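Local coordinates for protein endoglucanase E-5 (PDB 2CKS) that hydrolyses internal beta-1,4-glucosidic linkages in cellulose, lichenin and cereal beta-D-glucans, the chain here being its family 5 catalytic domain, at residues A[220-225]-A[258-263]; A[216-221]-A[249-254]; A[70-75]-A[112-117]; A[62-67]-A[80-85]. All blocks are in the same frame, centred on the assembly; numbering follows the deposited sequence.

How the contacts relate
All four contacts join parts of one (beta/alpha)8 barrel, in two pairs on opposite sides of the chain's centre. Contacts 1 and 2 share Glu220 and Ala221 of helix 212-224, have centres about 8 Å apart and meet where Ile260 CD1 lies 4.0 Å from Leu254 CD1. Contacts 3 and 4 have centres about 10 Å apart; Tyr71 N is 2.9 Å from Tyr65 O, probably a hydrogen bond, and Tyr71 also packs on Met64. Contacts 1 and 4 both reach the barrel sheet, yet their centres are about 26 Å apart. From the side chain of Glu231, the probable nucleophile, those of Met64, Leu218 and Ile260 are about 11, 12 and 12 Å away.

Contact 1: A[220-225]-A[258-263]; sequences EASELF and RKIGWT
Ser222, near the C-terminal end of helix 212-224, and Arg258 bring their CA atoms to 7.3 Å where the chain leaves helix 245-258 through a Schellman motif, with Lys259 at positive phi, and turns toward strand 262-265. The arginine chain kinks at its second torsion (chi2 -70°) and carries its guanidinium back to the neighbouring helix, where NH1 meets Glu223 and Ser222 and also makes a weak bond to Arg219 O. Glu223 OE2 makes a salt bridge to Arg258 NH1 at 2.8 Å. The carboxylate and guanidinium planes stand 77° apart, and one oxygen meets one nitrogen in place of a two-pronged fork. Ser222 OG comes to the guanidinium edge, 2.7 Å from Arg258 NH1, but the N-H is bent well away from it and the bond is weak; the hydroxyl has its stronger partner in Arg219 O, one turn back. Ile260 CD1 lies 3.9 Å from Ser222 CB, and Ile260 also packs on Val229, Leu254 and Met255, so the ion pair borders on apolar packing. The contact links two adjacent outer helices and the helix-to-strand turn before the last strand of a TIM barrel, on the barrel end remote from the catalytic face.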
loop_
_atom_site.group_PDB
_atom_site.type_symbol
_atom_site.label_atom_id
_atom_site.label_comp_id
_atom_site.label_asym_id
_atom_site.label_seq_id
_atom_site.Cartn_x
_atom_site.Cartn_y
_atom_site.Cartn_z
ATOM N N GLU A 220 -17.880 -4.598 -5.840
ATOM C CA GLU A 220 -18.908 -4.327 -4.842
ATOM C C GLU A 220 -18.473 -3.236 -3.859
ATOM O O GLU A 220 -19.214 -2.303 -3.589
ATOM C CB GLU A 220 -19.236 -5.617 -4.087
ATOM C CG GLU A 220 -20.351 -5.484 -3.070
ATOM C CD GLU A 220 -20.593 -6.749 -2.269
ATOM O OE1 GLU A 220 -19.858 -7.754 -2.457
ATOM O OE2 GLU A 220 -21.533 -6.734 -1.442
ATOM N N ALA A 221 -17.251 -3.346 -3.355
ATOM C CA ALA A 221 -16.753 -2.410 -2.360
ATOM C C ALA A 221 -16.680 -1.008 -2.937
ATOM O O ALA A 221 -17.000 -0.036 -2.255
ATOM C CB ALA A 221 -15.376 -2.850 -1.886
ATOM N N SER A 222 -16.267 -0.912 -4.198
ATOM C CA SER A 222 -16.040 0.385 -4.822
ATOM C C SER A 222 -17.349 1.165 -5.016
ATOM O O SER A 222 -17.317 2.381 -5.177
ATOM C CB SER A 222 -15.278 0.226 -6.140
ATOM O OG SER A 222 -16.100 -0.325 -7.145
ATOM N N GLU A 223 -18.493 0.473 -4.984
ATOM C CA GLU A 223 -19.806 1.145 -4.954
ATOM C C GLU A 223 -20.094 1.851 -3.625
ATOM O O GLU A 223 -20.878 2.793 -3.589
ATOM C CB GLU A 223 -20.959 0.159 -5.167
ATOM C CG GLU A 223 -20.912 -0.657 -6.436
ATOM C CD GLU A 223 -21.070 0.172 -7.695
ATOM O OE1 GLU A 223 -21.760 1.225 -7.683
ATOM O OE2 GLU A 223 -20.506 -0.250 -8.721
ATOM N N LEU A 224 -19.486 1.367 -2.539
ATOM C CA LEU A 224 -19.890 1.717 -1.169
ATOM C C LEU A 224 -18.941 2.672 -0.440
ATOM O O LEU A 224 -19.370 3.435 0.415
ATOM C CB LEU A 224 -20.019 0.442 -0.327
ATOM C CG LEU A 224 -20.861 -0.701 -0.917
ATOM C CD1 LEU A 224 -20.622 -2.008 -0.202
ATOM C CD2 LEU A 224 -22.325 -0.336 -0.879
ATOM N N PHE A 225 -17.655 2.586 -0.749
ATOM C CA PHE A 225 -16.636 3.358 -0.032
ATOM C C PHE A 225 -15.342 3.371 -0.844
ATOM O O PHE A 225 -15.211 2.590 -1.783
ATOM C CB PHE A 225 -16.388 2.788 1.370
ATOM C CG PHE A 225 -16.245 1.291 1.413
ATOM C CD1 PHE A 225 -15.062 0.673 1.035
ATOM C CD2 PHE A 225 -17.297 0.493 1.867
ATOM C CE1 PHE A 225 -14.930 -0.709 1.088
ATOM C CE2 PHE A 225 -17.175 -0.885 1.911
ATOM C CZ PHE A 225 -15.985 -1.489 1.534
ATOM N N ARG A 258 -12.722 2.171 -12.363
ATOM C CA ARG A 258 -13.234 2.698 -11.101
ATOM C C ARG A 258 -12.257 3.661 -10.429
ATOM O O ARG A 258 -12.526 4.161 -9.331
ATOM C CB ARG A 258 -13.541 1.543 -10.158
ATOM C CG ARG A 258 -14.537 0.534 -10.713
ATOM C CD ARG A 258 -15.924 1.080 -10.818
ATOM N NE ARG A 258 -16.846 0.092 -11.362
ATOM C CZ ARG A 258 -17.676 -0.644 -10.636
ATOM N NH1 ARG A 258 -17.731 -0.519 -9.312
ATOM N NH2 ARG A 258 -18.483 -1.503 -11.243
ATOM N N LYS A 259 -11.136 3.921 -11.106
ATOM C CA LYS A 259 -10.058 4.767 -10.604
ATOM C C LYS A 259 -9.593 4.354 -9.201
ATOM O O LYS A 259 -9.353 5.191 -8.329
ATOM C CB LYS A 259 -10.443 6.243 -10.695
ATOM C CG LYS A 259 -10.711 6.684 -12.144
ATOM C CD LYS A 259 -10.356 8.138 -12.393
ATOM C CE LYS A 259 -10.159 8.442 -13.887
ATOM N NZ LYS A 259 -8.737 8.274 -14.335
ATOM N N ILE A 260 -9.460 3.046 -9.020
ATOM C CA ILE A 260 -8.936 2.465 -7.789
ATOM C C ILE A 260 -7.413 2.410 -7.872
ATOM O O ILE A 260 -6.852 1.737 -8.742
ATOM C CB ILE A 260 -9.494 1.058 -7.588
ATOM C CG1 ILE A 260 -11.017 1.112 -7.381
ATOM C CG2 ILE A 260 -8.820 0.376 -6.395
ATOM C CD1 ILE A 260 -11.700 -0.228 -7.568
ATOM N N GLY A 261 -6.747 3.124 -6.971
ATOM C CA GLY A 261 -5.296 3.146 -6.956
ATOM C C GLY A 261 -4.720 1.821 -6.497
ATOM O O GLY A 261 -5.399 1.021 -5.839
ATOM N N TRP A 262 -3.467 1.578 -6.865
ATOM C CA TRP A 262 -2.778 0.364 -6.473
ATOM C C TRP A 262 -1.270 0.508 -6.365
ATOM O O TRP A 262 -0.655 1.349 -7.024
ATOM C CB TRP A 262 -3.098 -0.784 -7.436
ATOM C CG TRP A 262 -2.958 -0.549 -8.948
ATOM C CD1 TRP A 262 -3.977 -0.314 -9.823
ATOM C CD2 TRP A 262 -1.764 -0.640 -9.753
ATOM N NE1 TRP A 262 -3.501 -0.235 -11.112
ATOM C CE2 TRP A 262 -2.147 -0.434 -11.101
ATOM C CE3 TRP A 262 -0.404 -0.836 -9.468
ATOM C CZ2 TRP A 262 -1.227 -0.430 -12.154
ATOM C CZ3 TRP A 262 0.504 -0.857 -10.526
ATOM C CH2 TRP A 262 0.087 -0.653 -11.845
ATOM N N THR A 263 -0.697 -0.339 -5.514
ATOM C CA THR A 263 0.746 -0.509 -5.401
ATOM C C THR A 263 1.052 -1.998 -5.427
ATOM O O THR A 263 0.612 -2.736 -4.543
ATOM C CB THR A 263 1.302 0.146 -4.096
ATOM O OG1 THR A 263 0.453 -0.135 -2.972
ATOM C CG2 THR A 263 1.321 1.649 -4.209
#

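Contact 2: A[216-221]-A[249-254]; sequences NALREA and DRYIDL
Leu218 and Arg219 meet Tyr251 and Leu254 where two successive outer helices of the TIM barrel lie side by side, the axes of their short segments 7° from parallel and 11.0 Å apart. Arg219 and Leu254 each have two deposited conformers, and their contacts are given for one. Asn216 begins the segment and acts from within its own helix, its OD1 accepting a bond from Arg219 NH1 at 2.7 Å, in the guanidinium plane. Two residues on, Leu218 leaves its backbone with CG anti to N (chi1 180°) and offers its branch to the other helix. Leu218 CG stands 4.0 Å from Leu254 CD1, the two side chains lying alongside and pointing opposite ways, while Leu218 CD2 approaches the edge of the Tyr251 ring, 4.2 Å from Tyr251 CD1. That ring also stacks on Phe205, and its hydroxyl is bonded to His210 O. Arg219 then runs obliquely over Leu254 on the more exposed side of the seam, its aliphatic part doing the touching, with Arg219 CG 3.5 Å from Leu254 CD2.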
loop_
_atom_site.group_PDB
_atom_site.type_symbol
_atom_site.label_atom_id
_atom_site.label_comp_id
_atom_site.label_asym_id
_atom_site.label_seq_id
_atom_site.Cartn_x
_atom_site.Cartn_y
_atom_site.Cartn_z
ATOM N N ASN A 216 -15.182 -9.679 -7.904
ATOM C CA ASN A 216 -16.536 -9.216 -7.604
ATOM C C ASN A 216 -16.617 -8.389 -6.319
ATOM O O ASN A 216 -17.308 -7.366 -6.279
ATOM C CB ASN A 216 -17.514 -10.398 -7.520
ATOM C CG ASN A 216 -17.813 -11.020 -8.886
ATOM O OD1 ASN A 216 -17.567 -10.420 -9.916
ATOM N ND2 ASN A 216 -18.346 -12.232 -8.880
ATOM N N ALA A 217 -15.908 -8.824 -5.280
ATOM C CA ALA A 217 -15.894 -8.110 -4.005
ATOM C C ALA A 217 -15.275 -6.729 -4.146
ATOM O O ALA A 217 -15.721 -5.785 -3.507
ATOM C CB ALA A 217 -15.158 -8.919 -2.945
ATOM N N LEU A 218 -14.241 -6.608 -4.970
ATOM C CA LEU A 218 -13.621 -5.313 -5.217
ATOM C C LEU A 218 -14.589 -4.364 -5.935
ATOM O O LEU A 218 -14.702 -3.195 -5.572
ATOM C CB LEU A 218 -12.332 -5.494 -6.017
ATOM C CG LEU A 218 -11.559 -4.225 -6.367
ATOM C CD1 LEU A 218 -11.207 -3.435 -5.114
ATOM C CD2 LEU A 218 -10.314 -4.608 -7.127
ATOM N N ARG A 219 -15.287 -4.876 -6.945
ATOM C CA ARG A 219 -16.327 -4.113 -7.637
ATOM C C ARG A 219 -17.413 -3.661 -6.658
ATOM O O ARG A 219 -17.803 -2.491 -6.636
ATOM C CB ARG A 219 -16.968 -4.962 -8.742
ATOM C CG ARG A 219 -16.772 -4.430 -10.132
ATOM C CD ARG A 219 -17.598 -5.136 -11.205
ATOM N NE ARG A 219 -16.803 -6.062 -12.027
ATOM C CZ ARG A 219 -16.793 -7.386 -11.907
ATOM N NH1 ARG A 219 -17.532 -7.992 -11.000
ATOM N NH2 ARG A 219 -16.033 -8.124 -12.710
ATOM N N GLU A 220 -17.880 -4.598 -5.840
ATOM C CA GLU A 220 -18.908 -4.327 -4.842
ATOM C C GLU A 220 -18.473 -3.236 -3.859
ATOM O O GLU A 220 -19.214 -2.303 -3.589
ATOM C CB GLU A 220 -19.236 -5.617 -4.087
ATOM C CG GLU A 220 -20.351 -5.484 -3.070
ATOM C CD GLU A 220 -20.593 -6.749 -2.269
ATOM O OE1 GLU A 220 -19.858 -7.754 -2.457
ATOM O OE2 GLU A 220 -21.533 -6.734 -1.442
ATOM N N ALA A 221 -17.251 -3.346 -3.355
ATOM C CA ALA A 221 -16.753 -2.410 -2.360
ATOM C C ALA A 221 -16.680 -1.008 -2.937
ATOM O O ALA A 221 -17.000 -0.036 -2.255
ATOM C CB ALA A 221 -15.376 -2.850 -1.886
ATOM N N ASP A 249 -4.986 -8.828 -15.534
ATOM C CA ASP A 249 -5.440 -7.773 -16.442
ATOM C C ASP A 249 -6.924 -7.432 -16.206
ATOM O O ASP A 249 -7.335 -6.294 -16.407
ATOM C CB ASP A 249 -5.243 -8.194 -17.909
ATOM C CG ASP A 249 -3.798 -8.101 -18.377
ATOM O OD1 ASP A 249 -2.957 -7.474 -17.692
ATOM O OD2 ASP A 249 -3.409 -8.633 -19.443
ATOM N N ARG A 250 -7.727 -8.410 -15.793
ATOM C CA ARG A 250 -9.116 -8.138 -15.435
ATOM C C ARG A 250 -9.193 -7.209 -14.231
ATOM O O ARG A 250 -9.986 -6.279 -14.221
ATOM C CB ARG A 250 -9.889 -9.431 -15.168
ATOM C CG ARG A 250 -9.997 -10.327 -16.389
ATOM C CD ARG A 250 -10.605 -11.671 -16.106
ATOM N NE ARG A 250 -11.976 -11.546 -15.617
ATOM C CZ ARG A 250 -12.671 -12.534 -15.071
ATOM N NH1 ARG A 250 -12.144 -13.751 -14.938
ATOM N NH2 ARG A 250 -13.908 -12.307 -14.660
ATOM N N TYR A 251 -8.357 -7.456 -13.229
ATOM C CA TYR A 251 -8.264 -6.564 -12.077
ATOM C C TYR A 251 -7.782 -5.171 -12.500
ATOM O O TYR A 251 -8.312 -4.158 -12.048
ATOM C CB TYR A 251 -7.296 -7.128 -11.037
ATOM C CG TYR A 251 -7.832 -8.233 -10.162
ATOM C CD1 TYR A 251 -8.589 -7.947 -9.030
ATOM C CD2 TYR A 251 -7.544 -9.562 -10.437
ATOM C CE1 TYR A 251 -9.046 -8.949 -8.198
ATOM C CE2 TYR A 251 -8.006 -10.579 -9.611
ATOM C CZ TYR A 251 -8.765 -10.263 -8.498
ATOM O OH TYR A 251 -9.214 -11.265 -7.671
ATOM N N ILE A 252 -6.772 -5.118 -13.363
ATOM C CA ILE A 252 -6.225 -3.842 -13.818
ATOM C C ILE A 252 -7.278 -3.032 -14.554
ATOM O O ILE A 252 -7.389 -1.830 -14.351
ATOM C CB ILE A 252 -4.978 -4.056 -14.712
ATOM C CG1 ILE A 252 -3.806 -4.542 -13.857
ATOM C CG2 ILE A 252 -4.615 -2.784 -15.479
ATOM C CD1 ILE A 252 -3.123 -3.450 -13.060
ATOM N N ASP A 253 -8.058 -3.693 -15.397
ATOM C CA ASP A 253 -9.093 -3.000 -16.157
ATOM C C ASP A 253 -10.206 -2.495 -15.239
ATOM O O ASP A 253 -10.705 -1.396 -15.437
ATOM C CB ASP A 253 -9.645 -3.893 -17.265
ATOM C CG ASP A 253 -8.618 -4.152 -18.357
ATOM O OD1 ASP A 253 -8.824 -5.089 -19.148
ATOM O OD2 ASP A 253 -7.568 -3.478 -18.495
ATOM N N LEU A 254 -10.562 -3.284 -14.230
ATOM C CA LEU A 254 -11.581 -2.875 -13.271
ATOM C C LEU A 254 -11.086 -1.674 -12.473
ATOM O O LEU A 254 -11.801 -0.689 -12.311
ATOM C CB LEU A 254 -11.940 -4.020 -12.329
ATOM C CG LEU A 254 -13.133 -3.792 -11.392
ATOM C CD1 LEU A 254 -12.690 -3.254 -10.036
ATOM C CD2 LEU A 254 -14.201 -2.880 -12.022
#

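Contact 3: A[70-75]-A[112-117]; sequences GYETNP and LDRAKT
The Tyr71 ring takes Arg114 at its edge and Pro75 over one face. Arg114 CD lies near the ring plane, 3.8 Å from Tyr71 CE2, and Pro75 CA sits 3.8 Å above the plane of the Tyr71 ring, displaced toward its rim; the indole of Trp100 meets the tyrosine edge-to-face. The guanidinium is turned 65° from the ring, and it is the methylenes that pack against the tyrosine. A bend at chi3 (-79°) swings the charged end toward Glu72, whose OE1 lies over one guanidinium face, 4.5 Å from Arg114 NH2. The oxygen stands well out of the guanidinium plane, so any attraction is probably electrostatic; separately, Glu72 OE1 is bonded to Gln67 NE2 and Arg114 NH2 to Asn111 OD1. The contact ties the loop between the second barrel strand and helix 75-90 to the first turns of helix 112-126, both where the strands of the (beta/alpha)8 barrel end. Residues 71-73 form a 3-10 turn in which Gly70 O accepts from both Thr73 N and Thr73 OG1. Asn74 follows as N-cap, its OD1 receiving the N-H of Gly77. Thr117 CG2 approaches the phenol, 4.4 Å from Tyr71 OH.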
loop_
_atom_site.group_PDB
_atom_site.type_symbol
_atom_site.label_atom_id
_atom_site.label_comp_id
_atom_site.label_asym_id
_atom_site.label_seq_id
_atom_site.Cartn_x
_atom_site.Cartn_y
_atom_site.Cartn_z
ATOM N N GLY A 70 11.499 -6.619 12.262
ATOM C CA GLY A 70 11.189 -5.264 11.866
ATOM C C GLY A 70 11.251 -4.268 13.008
ATOM O O GLY A 70 12.114 -4.341 13.875
ATOM N N TYR A 71 10.316 -3.321 12.995
ATOM C CA TYR A 71 10.317 -2.163 13.876
ATOM C C TYR A 71 10.613 -2.478 15.339
ATOM O O TYR A 71 11.393 -1.761 15.963
ATOM C CB TYR A 71 8.972 -1.442 13.735
ATOM C CG TYR A 71 8.738 -0.271 14.664
ATOM C CD1 TYR A 71 8.996 1.031 14.261
ATOM C CD2 TYR A 71 8.234 -0.473 15.943
ATOM C CE1 TYR A 71 8.763 2.115 15.127
ATOM C CE2 TYR A 71 8.004 0.591 16.803
ATOM C CZ TYR A 71 8.256 1.871 16.393
ATOM O OH TYR A 71 8.017 2.911 17.273
ATOM N N GLU A 72 10.011 -3.533 15.875
ATOM C CA GLU A 72 10.155 -3.842 17.300
ATOM C C GLU A 72 11.600 -4.058 17.726
ATOM O O GLU A 72 11.933 -3.861 18.899
ATOM C CB GLU A 72 9.298 -5.051 17.690
ATOM C CG GLU A 72 9.868 -6.395 17.271
ATOM C CD GLU A 72 8.960 -7.560 17.616
ATOM O OE1 GLU A 72 7.969 -7.368 18.376
ATOM O OE2 GLU A 72 9.241 -8.677 17.118
ATOM N N THR A 73 12.453 -4.477 16.795
ATOM C CA THR A 73 13.870 -4.721 17.088
ATOM C C THR A 73 14.707 -3.445 17.213
ATOM O O THR A 73 15.784 -3.482 17.809
ATOM C CB THR A 73 14.535 -5.654 16.031
ATOM O OG1 THR A 73 14.559 -5.019 14.749
ATOM C CG2 THR A 73 13.743 -6.919 15.812
ATOM N N ASN A 74 14.239 -2.335 16.640
ATOM C CA ASN A 74 14.955 -1.056 16.706
ATOM C C ASN A 74 14.030 0.102 16.333
ATOM O O ASN A 74 14.180 0.699 15.267
ATOM C CB ASN A 74 16.162 -1.086 15.767
ATOM C CG ASN A 74 17.028 0.153 15.862
ATOM O OD1 ASN A 74 16.834 1.006 16.731
ATOM N ND2 ASN A 74 17.987 0.263 14.948
ATOM N N PRO A 75 13.073 0.431 17.196
ATOM C CA PRO A 75 12.110 1.489 16.858
ATOM C C PRO A 75 12.746 2.790 16.364
ATOM O O PRO A 75 12.307 3.346 15.368
ATOM C CB PRO A 75 11.349 1.698 18.166
ATOM C CG PRO A 75 11.414 0.365 18.826
ATOM C CD PRO A 75 12.776 -0.178 18.504
ATOM N N LEU A 112 -0.790 -1.827 18.856
ATOM C CA LEU A 112 -1.436 -0.520 18.993
ATOM C C LEU A 112 -0.566 0.516 19.702
ATOM O O LEU A 112 -0.449 1.644 19.239
ATOM C CB LEU A 112 -2.769 -0.652 19.742
ATOM C CG LEU A 112 -3.453 0.687 20.057
ATOM C CD1 LEU A 112 -3.800 1.428 18.787
ATOM C CD2 LEU A 112 -4.690 0.469 20.903
ATOM N N ASP A 113 0.014 0.148 20.838
ATOM C CA ASP A 113 0.825 1.083 21.620
ATOM C C ASP A 113 2.002 1.596 20.787
ATOM O O ASP A 113 2.255 2.802 20.748
ATOM C CB ASP A 113 1.313 0.424 22.916
ATOM C CG ASP A 113 1.867 1.421 23.922
ATOM O OD1 ASP A 113 1.315 2.534 24.045
ATOM O OD2 ASP A 113 2.854 1.159 24.648
ATOM N N ARG A 114 2.682 0.683 20.086
ATOM C CA ARG A 114 3.759 1.045 19.162
ATOM C C ARG A 114 3.258 1.917 18.024
ATOM O O ARG A 114 3.937 2.856 17.622
ATOM C CB ARG A 114 4.389 -0.202 18.534
ATOM C CG ARG A 114 5.453 -0.846 19.358
ATOM C CD ARG A 114 6.049 -2.052 18.671
ATOM N NE ARG A 114 5.170 -3.204 18.821
ATOM C CZ ARG A 114 5.256 -4.087 19.799
ATOM N NH1 ARG A 114 6.192 -3.959 20.734
ATOM N NH2 ARG A 114 4.392 -5.096 19.853
ATOM N N ALA A 115 2.092 1.578 17.486
ATOM C CA ALA A 115 1.535 2.293 16.338
ATOM C C ALA A 115 1.247 3.743 16.697
ATOM O O ALA A 115 1.526 4.653 15.917
ATOM C CB ALA A 115 0.271 1.610 15.843
ATOM N N LYS A 116 0.724 3.965 17.895
ATOM C CA LYS A 116 0.438 5.321 18.341
ATOM C C LYS A 116 1.731 6.118 18.451
ATOM O O LYS A 116 1.780 7.266 18.051
ATOM C CB LYS A 116 -0.281 5.326 19.690
ATOM C CG LYS A 116 -1.697 4.828 19.654
ATOM C CD LYS A 116 -2.336 5.003 21.031
ATOM C CE LYS A 116 -3.787 4.604 21.046
ATOM N NZ LYS A 116 -4.369 4.828 22.408
ATOM N N THR A 117 2.780 5.509 18.992
ATOM C CA THR A 117 4.067 6.181 19.120
ATOM C C THR A 117 4.664 6.522 17.758
ATOM O O THR A 117 5.100 7.644 17.522
ATOM C CB THR A 117 5.020 5.304 19.918
ATOM O OG1 THR A 117 4.513 5.182 21.249
ATOM C CG2 THR A 117 6.396 5.951 20.086
#

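Contact 4: A[62-67]-A[80-85]; sequences LSMYIQ and DRMHQL
Met82 lies between Leu62 and Met64, two residues of strand 59-65 that point toward helix 75-90, and touches both in the conformer described, one of two deposited. Its chain curls at chi2 and chi3 (-65° and -80°), bringing Met82 CE back to 3.8 Å from Leu62 CB, while Met82 SD lies 4.0 Å from Met64 CB. Met64 answers with a chain extended through its first two torsions, which sets its SD 3.6 Å from Met82 CG, so each thioether rests against the aliphatic part of the other. One turn along the helix, Leu85 crosses Leu62 at an angle, Leu85 CB 3.7 Å from Leu62 CD1.

A second layer surrounds these groups. Arg81 spreads a guanidinium face over Leu85 CD2, 3.6 Å above the plane; its NE is paired with Asp40, its NH2 bonds to Leu43 O, and its NH1 reaches Gln84 OE1 from above the carbonyl plane. Val98 and Ile36 back Met82, and Trp100 and Phe118 back Met64. Ser63 turns the other way, its OG bonded to Asp99 OD1. With the short strand and helix axes 10.3 Å apart and nearly antiparallel (174°), this is the first, strand-to-helix half of the beta-alpha-beta crossover 59-65, 75-90, 95-101, the unit whose repetition builds the (beta/alpha)8 fold.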
loop_
_atom_site.group_PDB
_atom_site.type_symbol
_atom_site.label_atom_id
_atom_site.label_comp_id
_atom_site.label_asym_id
_atom_site.label_seq_id
_atom_site.Cartn_x
_atom_site.Cartn_y
_atom_site.Cartn_z
ATOM N N LEU A 62 5.769 2.322 1.491
ATOM C CA LEU A 62 6.912 1.961 2.314
ATOM C C LEU A 62 6.483 0.951 3.373
ATOM O O LEU A 62 5.828 1.304 4.352
ATOM C CB LEU A 62 7.486 3.220 2.969
ATOM C CG LEU A 62 7.863 4.349 2.007
ATOM C CD1 LEU A 62 8.251 5.598 2.788
ATOM C CD2 LEU A 62 8.980 3.931 1.077
ATOM N N SER A 63 6.838 -0.314 3.168
ATOM C CA SER A 63 6.334 -1.397 3.988
ATOM C C SER A 63 7.295 -1.674 5.126
ATOM O O SER A 63 8.410 -2.141 4.911
ATOM C CB SER A 63 6.112 -2.656 3.150
ATOM O OG SER A 63 5.070 -2.438 2.207
ATOM N N MET A 64 6.856 -1.358 6.331
ATOM C CA MET A 64 7.647 -1.578 7.531
ATOM C C MET A 64 6.987 -2.643 8.396
ATOM O O MET A 64 5.999 -2.382 9.080
ATOM C CB MET A 64 7.774 -0.279 8.323
ATOM C CG MET A 64 8.661 -0.392 9.572
ATOM S SD MET A 64 8.763 1.152 10.467
ATOM C CE MET A 64 7.132 1.178 11.236
ATOM N N TYR A 65 7.531 -3.854 8.351
ATOM C CA TYR A 65 7.115 -4.911 9.255
ATOM C C TYR A 65 7.428 -4.495 10.686
ATOM O O TYR A 65 8.348 -3.722 10.932
ATOM C CB TYR A 65 7.858 -6.205 8.972
ATOM C CG TYR A 65 7.414 -7.007 7.776
ATOM C CD1 TYR A 65 7.594 -6.534 6.485
ATOM C CD2 TYR A 65 6.858 -8.268 7.940
ATOM C CE1 TYR A 65 7.231 -7.284 5.387
ATOM C CE2 TYR A 65 6.484 -9.030 6.840
ATOM C CZ TYR A 65 6.677 -8.529 5.571
ATOM O OH TYR A 65 6.312 -9.269 4.467
ATOM N N ILE A 66 6.638 -5.004 11.622
ATOM C CA ILE A 66 6.803 -4.683 13.036
ATOM C C ILE A 66 7.477 -5.856 13.744
ATOM O O ILE A 66 8.494 -5.683 14.406
ATOM C CB ILE A 66 5.431 -4.339 13.673
ATOM C CG1 ILE A 66 4.609 -3.414 12.754
ATOM C CG2 ILE A 66 5.642 -3.729 15.062
ATOM C CD1 ILE A 66 5.282 -2.136 12.368
ATOM N N GLN A 67 6.903 -7.039 13.571
ATOM C CA GLN A 67 7.545 -8.287 13.945
ATOM C C GLN A 67 8.444 -8.735 12.782
ATOM O O GLN A 67 8.782 -7.924 11.924
ATOM C CB GLN A 67 6.483 -9.319 14.330
ATOM C CG GLN A 67 5.906 -9.075 15.726
ATOM C CD GLN A 67 5.024 -7.834 15.826
ATOM O OE1 GLN A 67 4.076 -7.675 15.057
ATOM N NE2 GLN A 67 5.331 -6.965 16.783
ATOM N N ASP A 80 13.733 6.450 11.890
ATOM C CA ASP A 80 14.611 7.383 11.198
ATOM C C ASP A 80 14.735 7.021 9.723
ATOM O O ASP A 80 14.761 7.897 8.869
ATOM C CB ASP A 80 15.993 7.444 11.854
ATOM C CG ASP A 80 15.997 8.259 13.133
ATOM O OD1 ASP A 80 15.092 9.107 13.320
ATOM O OD2 ASP A 80 16.879 8.116 14.005
ATOM N N ARG A 81 14.783 5.731 9.412
ATOM C CA ARG A 81 14.837 5.323 8.014
ATOM C C ARG A 81 13.530 5.655 7.277
ATOM O O ARG A 81 13.549 6.038 6.103
ATOM C CB ARG A 81 15.177 3.846 7.905
ATOM C CG ARG A 81 15.200 3.295 6.496
ATOM C CD ARG A 81 16.128 4.039 5.540
ATOM N NE ARG A 81 16.364 3.224 4.357
ATOM C CZ ARG A 81 16.813 3.669 3.195
ATOM N NH1 ARG A 81 17.080 4.954 2.998
ATOM N NH2 ARG A 81 16.986 2.809 2.203
ATOM N N MET A 82 12.406 5.508 7.964
ATOM C CA MET A 82 11.122 5.849 7.373
ATOM C C MET A 82 11.047 7.345 7.067
ATOM O O MET A 82 10.606 7.727 5.993
ATOM C CB MET A 82 9.970 5.396 8.266
ATOM C CG MET A 82 9.785 3.878 8.305
ATOM S SD MET A 82 9.296 3.116 6.744
ATOM C CE MET A 82 7.548 3.467 6.738
ATOM N N HIS A 83 11.511 8.193 7.983
ATOM C CA HIS A 83 11.583 9.626 7.716
ATOM C C HIS A 83 12.415 9.884 6.464
ATOM O O HIS A 83 12.041 10.680 5.614
ATOM C CB HIS A 83 12.255 10.363 8.870
ATOM C CG HIS A 83 11.416 10.510 10.101
ATOM N ND1 HIS A 83 10.102 10.937 10.083
ATOM C CD2 HIS A 83 11.737 10.339 11.405
ATOM C CE1 HIS A 83 9.650 11.006 11.323
ATOM N NE2 HIS A 83 10.623 10.648 12.143
ATOM N N GLN A 84 13.572 9.231 6.377
ATOM C CA GLN A 84 14.453 9.405 5.240
ATOM C C GLN A 84 13.772 8.984 3.945
ATOM O O GLN A 84 13.858 9.687 2.951
ATOM C CB GLN A 84 15.732 8.607 5.447
ATOM C CG GLN A 84 16.785 8.831 4.403
ATOM C CD GLN A 84 18.054 8.113 4.776
ATOM O OE1 GLN A 84 18.045 6.896 4.964
ATOM N NE2 GLN A 84 19.138 8.862 4.943
ATOM N N LEU A 85 13.064 7.856 3.968
ATOM C CA LEU A 85 12.412 7.362 2.763
ATOM C C LEU A 85 11.223 8.241 2.366
ATOM O O LEU A 85 10.963 8.433 1.193
ATOM C CB LEU A 85 11.978 5.910 2.936
ATOM C CG LEU A 85 13.119 4.878 2.952
ATOM C CD1 LEU A 85 12.597 3.552 3.504
ATOM C CD2 LEU A 85 13.712 4.697 1.574
#